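PDB 4CO9: kynurenine formamidase from Bacillus anthracis, which catalyses the zinc-dependent hydrolysis of N-formyl-L-kynurenine to L-kynurenine and formate, the second step of the kynurenine pathway of tryptophan degradation. Local coordinates for residues A119-A131 and L144-D156. Residues are numbered along the deposited sequence; the frame is centred on the assembly and turned at random. Where two conformers were deposited one is given.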
loop_
_atom_site.group_PDB
_atom_site.type_symbol
_atom_site.label_atom_id
_atom_site.label_comp_id
_atom_site.label_asym_id
_atom_site.label_seq_id
_atom_site.Cartn_x
_atom_site.Cartn_y
_atom_site.Cartn_z
ATOM N N ALA C 119 -11.345 -10.066 12.107
ATOM C CA ALA C 119 -10.599 -8.798 12.005
ATOM C C ALA C 119 -11.106 -7.745 13.000
ATOM O O ALA C 119 -10.368 -6.833 13.378
ATOM C CB ALA C 119 -10.659 -8.248 10.585
ATOM N N ASN C 120 -12.364 -7.870 13.403
ATOM C CA ASN C 120 -13.002 -6.879 14.257
ATOM C C ASN C 120 -12.935 -7.241 15.749
ATOM O O ASN C 120 -13.511 -6.547 16.580
ATOM C CB ASN C 120 -14.443 -6.627 13.780
ATOM C CG ASN C 120 -14.506 -6.043 12.352
ATOM O OD1 ASN C 120 -13.486 -5.641 11.770
ATOM N ND2 ASN C 120 -15.712 -5.977 11.790
ATOM N N GLU C 121 -12.204 -8.307 16.084
ATOM C CA GLU C 121 -11.893 -8.629 17.475
ATOM C C GLU C 121 -10.397 -8.846 17.638
ATOM O O GLU C 121 -9.750 -9.401 16.757
ATOM C CB GLU C 121 -12.616 -9.899 17.907
ATOM C CG GLU C 121 -14.133 -9.817 17.780
ATOM C CD GLU C 121 -14.816 -11.115 18.185
ATOM O OE1 GLU C 121 -14.177 -11.931 18.888
ATOM O OE2 GLU C 121 -15.983 -11.321 17.778
ATOM N N PHE C 122 -9.850 -8.423 18.773
ATOM C CA PHE C 122 -8.467 -8.733 19.071
ATOM C C PHE C 122 -8.421 -10.044 19.850
ATOM O O PHE C 122 -9.133 -10.192 20.835
ATOM C CB PHE C 122 -7.814 -7.599 19.855
ATOM C CG PHE C 122 -6.322 -7.640 19.803
ATOM C CD1 PHE C 122 -5.653 -7.241 18.658
ATOM C CD2 PHE C 122 -5.586 -8.130 20.877
ATOM C CE1 PHE C 122 -4.277 -7.304 18.604
ATOM C CE2 PHE C 122 -4.208 -8.188 20.829
ATOM C CZ PHE C 122 -3.553 -7.779 19.690
ATOM N N PRO C 123 -7.586 -11.006 19.409
ATOM C CA PRO C 123 -7.551 -12.304 20.100
ATOM C C PRO C 123 -6.968 -12.253 21.513
ATOM O O PRO C 123 -6.213 -11.354 21.845
ATOM C CB PRO C 123 -6.654 -13.159 19.204
ATOM C CG PRO C 123 -5.748 -12.178 18.537
ATOM C CD PRO C 123 -6.568 -10.925 18.347
ATOM N N ASP C 124 -7.337 -13.233 22.332
ATOM C CA ASP C 124 -6.801 -13.360 23.681
ATOM C C ASP C 124 -5.513 -14.164 23.685
ATOM O O ASP C 124 -4.647 -13.937 24.520
ATOM C CB ASP C 124 -7.843 -14.021 24.586
ATOM C CG ASP C 124 -9.087 -13.169 24.739
ATOM O OD1 ASP C 124 -8.946 -11.966 25.042
ATOM O OD2 ASP C 124 -10.200 -13.704 24.559
ATOM N N ILE C 125 -5.404 -15.129 22.773
ATOM C CA ILE C 125 -4.190 -15.927 22.611
ATOM C C ILE C 125 -4.011 -16.259 21.132
ATOM O O ILE C 125 -4.992 -16.421 20.412
ATOM C CB ILE C 125 -4.264 -17.239 23.441
ATOM C CG1 ILE C 125 -2.936 -17.999 23.393
ATOM C CG2 ILE C 125 -5.389 -18.139 22.955
ATOM C CD1 ILE C 125 -2.853 -19.138 24.392
ATOM N N ILE C 126 -2.764 -16.356 20.688
ATOM C CA ILE C 126 -2.468 -16.802 19.322
ATOM C C ILE C 126 -1.327 -17.807 19.326
ATOM O O ILE C 126 -0.581 -17.893 20.295
ATOM C CB ILE C 126 -2.066 -15.620 18.411
ATOM C CG1 ILE C 126 -0.774 -14.962 18.927
ATOM C CG2 ILE C 126 -3.219 -14.623 18.312
ATOM C CD1 ILE C 126 -0.154 -13.957 17.976
ATOM N N PRO C 127 -1.176 -18.563 18.230
ATOM C CA PRO C 127 0.031 -19.357 18.082
ATOM C C PRO C 127 1.183 -18.441 17.740
ATOM O O PRO C 127 1.047 -17.603 16.859
ATOM C CB PRO C 127 -0.287 -20.278 16.897
ATOM C CG PRO C 127 -1.755 -20.176 16.696
ATOM C CD PRO C 127 -2.091 -18.778 17.104
ATOM N N HIS C 128 2.307 -18.591 18.426
ATOM C CA HIS C 128 3.472 -17.763 18.145
ATOM C C HIS C 128 4.507 -18.583 17.385
ATOM O O HIS C 128 4.375 -19.797 17.274
ATOM C CB HIS C 128 4.060 -17.211 19.436
ATOM C CG HIS C 128 4.484 -18.269 20.405
ATOM N ND1 HIS C 128 3.602 -18.884 21.266
ATOM C CD2 HIS C 128 5.697 -18.818 20.649
ATOM C CE1 HIS C 128 4.257 -19.756 22.013
ATOM N NE2 HIS C 128 5.526 -19.743 21.651
ATOM N N LEU C 129 5.525 -17.905 16.875
ATOM C CA LEU C 129 6.668 -18.540 16.245
ATOM C C LEU C 129 7.805 -18.634 17.256
ATOM O O LEU C 129 8.076 -17.680 17.984
ATOM C CB LEU C 129 7.139 -17.722 15.042
ATOM C CG LEU C 129 6.046 -17.300 14.061
ATOM C CD1 LEU C 129 6.685 -16.639 12.854
ATOM C CD2 LEU C 129 5.188 -18.489 13.637
ATOM N N ARG C 130 8.450 -19.786 17.321
ATOM C CA ARG C 130 9.571 -19.966 18.234
ATOM C C ARG C 130 10.845 -19.467 17.576
ATOM O O ARG C 130 10.982 -19.531 16.358
ATOM C CB ARG C 130 9.681 -21.436 18.645
ATOM C CG ARG C 130 8.437 -21.955 19.350
ATOM C CD ARG C 130 8.717 -23.213 20.149
ATOM N NE ARG C 130 9.202 -24.296 19.298
ATOM C CZ ARG C 130 8.428 -25.071 18.544
ATOM N NH1 ARG C 130 7.112 -24.907 18.511
ATOM N NH2 ARG C 130 8.984 -26.025 17.805
ATOM N N ALA C 131 11.791 -19.000 18.386
ATOM C CA ALA C 131 13.021 -18.379 17.875
ATOM C C ALA C 131 13.824 -19.248 16.906
ATOM O O ALA C 131 14.410 -18.738 15.947
ATOM C CB ALA C 131 13.917 -17.944 19.026
ATOM N N LEU C 144 10.950 -13.429 3.908
ATOM C CA LEU C 144 9.731 -12.872 4.476
ATOM C C LEU C 144 8.862 -13.984 5.021
ATOM O O LEU C 144 8.656 -15.006 4.374
ATOM C CB LEU C 144 8.965 -12.081 3.412
ATOM C CG LEU C 144 7.557 -11.600 3.776
ATOM C CD1 LEU C 144 7.524 -10.376 4.673
ATOM C CD2 LEU C 144 6.747 -11.318 2.527
ATOM N N ILE C 145 8.341 -13.751 6.221
ATOM C CA ILE C 145 7.390 -14.634 6.857
ATOM C C ILE C 145 6.121 -13.838 7.123
ATOM O O ILE C 145 6.171 -12.689 7.597
ATOM C CB ILE C 145 7.974 -15.268 8.147
ATOM C CG1 ILE C 145 7.098 -16.408 8.648
ATOM C CG2 ILE C 145 8.133 -14.254 9.273
ATOM C CD1 ILE C 145 7.323 -17.700 7.917
ATOM N N GLY C 146 4.984 -14.449 6.783
ATOM C CA GLY C 146 3.683 -13.844 7.021
ATOM C C GLY C 146 2.828 -14.765 7.857
ATOM O O GLY C 146 2.908 -15.987 7.700
ATOM N N VAL C 147 2.035 -14.186 8.753
ATOM C CA VAL C 147 1.113 -14.931 9.589
ATOM C C VAL C 147 -0.298 -14.341 9.554
ATOM O O VAL C 147 -0.467 -13.127 9.367
ATOM C CB VAL C 147 1.607 -15.021 11.053
ATOM C CG1 VAL C 147 2.882 -15.837 11.117
ATOM C CG2 VAL C 147 1.821 -13.643 11.661
ATOM N N ASP C 148 -1.303 -15.196 9.740
ATOM C CA ASP C 148 -2.699 -14.749 9.740
ATOM C C ASP C 148 -3.200 -14.362 11.127
ATOM O O ASP C 148 -4.387 -14.505 11.427
ATOM C CB ASP C 148 -3.611 -15.802 9.100
ATOM C CG ASP C 148 -3.597 -17.130 9.835
ATOM O OD1 ASP C 148 -2.761 -17.316 10.746
ATOM O OD2 ASP C 148 -4.409 -18.011 9.472
ATOM N N VAL C 149 -2.292 -13.860 11.962
ATOM C CA VAL C 149 -2.597 -13.355 13.298
ATOM C C VAL C 149 -1.795 -12.056 13.523
ATOM O O VAL C 149 -0.940 -11.713 12.711
ATOM C CB VAL C 149 -2.266 -14.395 14.388
ATOM C CG1 VAL C 149 -3.318 -15.488 14.404
ATOM C CG2 VAL C 149 -0.883 -14.990 14.162
ATOM N N PRO C 150 -2.092 -11.304 14.598
ATOM C CA PRO C 150 -1.481 -9.960 14.735
ATOM C C PRO C 150 -0.012 -9.928 15.095
ATOM O O PRO C 150 0.603 -8.869 15.002
ATOM C CB PRO C 150 -2.280 -9.323 15.871
ATOM C CG PRO C 150 -3.559 -10.070 15.911
ATOM C CD PRO C 150 -3.224 -11.476 15.524
ATOM N N SER C 151 0.541 -11.052 15.530
ATOM C CA SER C 151 1.915 -11.070 15.976
ATOM C C SER C 151 2.611 -12.399 15.695
ATOM O O SER C 151 1.961 -13.439 15.565
ATOM C CB SER C 151 1.984 -10.767 17.464
ATOM O OG SER C 151 3.328 -10.511 17.854
ATOM N N VAL C 152 3.933 -12.332 15.591
ATOM C CA VAL C 152 4.779 -13.538 15.549
ATOM C C VAL C 152 5.236 -13.964 16.953
ATOM O O VAL C 152 5.792 -15.048 17.110
ATOM C CB VAL C 152 6.011 -13.361 14.637
ATOM C CG1 VAL C 152 5.573 -13.124 13.199
ATOM C CG2 VAL C 152 6.919 -12.240 15.131
ATOM N N ASP C 153 5.009 -13.115 17.957
ATOM C CA ASP C 153 5.313 -13.434 19.355
ATOM C C ASP C 153 4.029 -13.495 20.169
ATOM O O ASP C 153 2.978 -12.978 19.733
ATOM C CB ASP C 153 6.223 -12.372 19.958
ATOM C CG ASP C 153 7.672 -12.579 19.602
ATOM O OD1 ASP C 153 8.230 -13.629 19.977
ATOM O OD2 ASP C 153 8.256 -11.693 18.952
ATOM N N PRO C 154 4.089 -14.116 21.363
ATOM C CA PRO C 154 2.883 -14.149 22.184
ATOM C C PRO C 154 2.405 -12.733 22.491
ATOM O O PRO C 154 3.220 -11.815 22.625
ATOM C CB PRO C 154 3.335 -14.870 23.463
ATOM C CG PRO C 154 4.522 -15.674 23.046
ATOM C CD PRO C 154 5.202 -14.835 22.001
ATOM N N LEU C 155 1.096 -12.576 22.623
ATOM C CA LEU C 155 0.497 -11.250 22.782
ATOM C C LEU C 155 0.970 -10.509 24.038
ATOM O O LEU C 155 1.034 -9.283 24.045
ATOM C CB LEU C 155 -1.027 -11.362 22.796
ATOM C CG LEU C 155 -1.663 -11.976 21.548
ATOM C CD1 LEU C 155 -3.169 -12.083 21.747
ATOM C CD2 LEU C 155 -1.331 -11.181 20.294
ATOM N N ASP C 156 1.301 -11.247 25.091
ATOM C CA ASP C 156 1.735 -10.645 26.366
ATOM C C ASP C 156 3.260 -10.592 26.538
ATOM O O ASP C 156 3.755 -10.156 27.584
ATOM C CB ASP C 156 1.097 -11.406 27.543
ATOM C CG ASP C 156 1.518 -12.884 27.604
ATOM O OD1 ASP C 156 2.215 -13.372 26.673
ATOM O OD2 ASP C 156 1.142 -13.558 28.590
HETATM O O HOH W 1 -0.479 -15.170 22.748
HETATM O O HOH W 2 2.429 -16.082 14.943
HETATM O O HOH W 3 7.756 -16.168 20.178
#
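Ile126, His128 and Leu129 pack on Val149 to Leu155 in a buried, largely apolar contact between the loop and short strand of residues 122-129 and the loop that follows strand 144-147, beside the zinc site. One direct backbone hydrogen bond ties the segments: Leu129 N donates to Val152 O (2.9 Å), nearly straight at the hydrogen (170°). Three waters extend this link, joining Ile126 N to Leu155 N, Pro127 O to Ser151 O, and Leu129 O to the side-chain atom Asp153 OD1. Branched Ile126 is wedged between Val149 and Leu155: its CG2 rests on Val149 CG1 (4.0 Å), while CD1 meets Leu155 CD2 (3.8 Å), the latter two side chains crossing at about a right angle. A His128 chi1 of 59° sets CG between backbone N and carbonyl carbon and turns the flat ring against Pro154, whose CG lies over one face, a CH-pi contact 3.9 Å from the centroid. Apolar Leu129 suits its buried site, CD1 touching Val152 CG1 (3.7 Å), and the rigid rings meet through Pro123 CD and Pro150 CG (4.0 Å). Ser151 OG accepts from Asp153 N (3.1 Å), an ST turn; Asp153 OD2 is hydrogen-bonded to ND1 of the zinc ligand His163. Phe122, against Pro150 CG, also meets substrate-binding Trp22. Beyond, Leu129 and Ile145 pack against Leu111 of strand 108-112, Val152 reaches strand 172-175 and helix 161-168, and strand 128-129 pairs in parallel with strand 92-93.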